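Local coordinates for RagA protein (Porphyromonas gingivalis, PDB 6SLN) that probably imports substrates across the outer membrane as a TonB-dependent receptor, a beta-barrel with an internal plug domain, at residues N708-V714 against Y726-M732. Numbering follows the deposited sequence.
Sequences NDMLIDV and YQNVGSM
The beta hairpin of strands 696-715 and 724-728, within the barrel domain of this TonB-dependent receptor, brings Ile712 opposite Gln727 as an antiparallel hydrogen-bonded pair. Ile712 N donates to Gln727 O and Gln727 N returns a bond to Ile712 O, each 3.0 Å long; non-hydrogen-bonded pairs, Leu711 with Asn728 and Asp713 with Tyr726, flank this one. Before Leu711 and after Asn728 the strand pairing gives way to loop, yet Val729 N still donates to Met710 O, and the side-chain amide of Asn728 adds a further link: its ND2 gives Asp709 O a nearly straight bond (3.0 Å, 171° at the hydrogen), with the acceptor lying in the amide plane. Asparagine suits this place because the same NH2 group can also serve Ser676 O. Leu711 points to the same face of the hairpin as Asn728 and Tyr726, and its CD2 reaches the ring at CD1. On that face the flat Tyr726 ring lies against Asp713, whose CB sits over the ring 3.9 Å from its centroid in a CH-pi contact. With CG anti to the backbone N (chi1 -164°), the Asp713 carboxylate stacks almost parallel to the ring, 13° between planes, while OD1 bonds to Ser724. On the face of Ile712 and Gln727, Ile712 CD1 lies loosely near Val729 CG1; Val714 CG2 approaches the same methyl but comes closer to Gln727 OE1 (3.1 Å). Phe770 touches Val729, and Phe771 Val714. Beyond the last paired residues the long thioether chains reach each other, Met710 CE lying 3.4 Å from Met732 SD.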
# COMPACT_ATOMS: atom_id res chain seq x y z
N ASN A 708 -27.13 -15.01 29.73
CA ASN A 708 -27.55 -13.79 30.41
C ASN A 708 -26.54 -12.69 30.15
O ASN A 708 -25.41 -12.96 29.73
CB ASN A 708 -27.71 -14.01 31.93
CG ASN A 708 -29.14 -14.29 32.33
OD1 ASN A 708 -29.58 -15.43 32.29
ND2 ASN A 708 -29.87 -13.24 32.67
N ASP A 709 -26.93 -11.45 30.45
CA ASP A 709 -26.19 -10.26 30.01
C ASP A 709 -25.94 -10.34 28.50
O ASP A 709 -24.87 -10.00 27.99
CB ASP A 709 -24.87 -10.10 30.78
CG ASP A 709 -25.09 -9.71 32.22
OD1 ASP A 709 -26.23 -9.86 32.69
OD2 ASP A 709 -24.14 -9.24 32.90
N MET A 710 -26.98 -10.78 27.78
CA MET A 710 -26.83 -11.21 26.39
C MET A 710 -26.30 -10.09 25.51
O MET A 710 -26.84 -8.98 25.48
CB MET A 710 -28.18 -11.71 25.88
CG MET A 710 -28.27 -11.91 24.38
SD MET A 710 -29.42 -13.21 23.94
CE MET A 710 -28.39 -14.59 24.37
N LEU A 711 -25.22 -10.38 24.78
CA LEU A 711 -24.64 -9.40 23.87
C LEU A 711 -25.51 -9.35 22.63
O LEU A 711 -25.38 -10.18 21.73
CB LEU A 711 -23.20 -9.74 23.53
CG LEU A 711 -22.29 -9.18 24.62
CD1 LEU A 711 -20.90 -9.79 24.61
CD2 LEU A 711 -22.25 -7.65 24.46
N ILE A 712 -26.43 -8.40 22.58
CA ILE A 712 -27.25 -8.20 21.40
C ILE A 712 -26.73 -6.98 20.67
O ILE A 712 -26.50 -5.92 21.28
CB ILE A 712 -28.74 -8.04 21.77
CG1 ILE A 712 -29.29 -9.32 22.42
CG2 ILE A 712 -29.54 -7.64 20.52
CD1 ILE A 712 -30.85 -9.43 22.41
N ASP A 713 -26.48 -7.14 19.38
CA ASP A 713 -26.20 -6.01 18.50
C ASP A 713 -27.56 -5.35 18.27
O ASP A 713 -28.28 -5.62 17.30
CB ASP A 713 -25.54 -6.49 17.21
CG ASP A 713 -24.88 -5.37 16.44
OD1 ASP A 713 -25.02 -4.20 16.84
OD2 ASP A 713 -24.21 -5.66 15.42
N VAL A 714 -27.93 -4.50 19.22
CA VAL A 714 -29.33 -4.05 19.31
C VAL A 714 -29.67 -3.22 18.08
O VAL A 714 -28.92 -2.30 17.72
CB VAL A 714 -29.54 -3.25 20.60
CG1 VAL A 714 -30.82 -2.43 20.49
CG2 VAL A 714 -29.60 -4.18 21.82
N TYR A 726 -24.15 -2.38 20.25
CA TYR A 726 -24.12 -3.51 21.16
C TYR A 726 -24.55 -3.10 22.57
O TYR A 726 -24.29 -1.97 23.01
CB TYR A 726 -22.72 -4.12 21.17
CG TYR A 726 -22.59 -5.35 20.32
CD1 TYR A 726 -23.29 -6.50 20.63
CD2 TYR A 726 -21.75 -5.36 19.22
CE1 TYR A 726 -23.17 -7.64 19.86
CE2 TYR A 726 -21.61 -6.50 18.44
CZ TYR A 726 -22.32 -7.63 18.76
OH TYR A 726 -22.19 -8.76 18.00
N GLN A 727 -25.25 -4.01 23.25
CA GLN A 727 -25.75 -3.81 24.61
C GLN A 727 -25.86 -5.17 25.29
O GLN A 727 -26.12 -6.19 24.64
CB GLN A 727 -27.11 -3.10 24.61
CG GLN A 727 -27.04 -1.57 24.52
CD GLN A 727 -28.29 -0.95 23.91
OE1 GLN A 727 -29.22 -1.65 23.56
NE2 GLN A 727 -28.31 0.37 23.79
N ASN A 728 -25.67 -5.19 26.61
CA ASN A 728 -25.94 -6.39 27.40
C ASN A 728 -27.43 -6.38 27.72
O ASN A 728 -27.89 -5.62 28.58
CB ASN A 728 -25.08 -6.40 28.66
CG ASN A 728 -23.62 -6.41 28.34
OD1 ASN A 728 -22.98 -5.35 28.29
ND2 ASN A 728 -23.06 -7.60 28.09
N VAL A 729 -28.18 -7.21 27.03
CA VAL A 729 -29.62 -7.01 26.94
C VAL A 729 -30.32 -8.31 26.57
O VAL A 729 -29.88 -9.05 25.69
CB VAL A 729 -29.91 -5.87 25.94
CG1 VAL A 729 -31.26 -6.06 25.32
CG2 VAL A 729 -29.83 -4.52 26.64
N GLY A 730 -31.42 -8.62 27.27
CA GLY A 730 -32.16 -9.81 26.95
C GLY A 730 -31.50 -11.08 27.43
O GLY A 730 -30.48 -11.07 28.14
N SER A 731 -32.10 -12.21 27.06
CA SER A 731 -31.55 -13.51 27.43
C SER A 731 -32.24 -14.61 26.64
O SER A 731 -33.38 -14.47 26.20
CB SER A 731 -31.69 -13.77 28.94
OG SER A 731 -33.04 -13.62 29.34
N MET A 732 -31.51 -15.71 26.47
CA MET A 732 -31.94 -16.91 25.77
C MET A 732 -31.76 -18.10 26.69
O MET A 732 -31.44 -17.96 27.87
CB MET A 732 -31.14 -17.16 24.49
CG MET A 732 -31.30 -16.19 23.38
SD MET A 732 -30.01 -16.58 22.18
CE MET A 732 -30.67 -18.13 21.55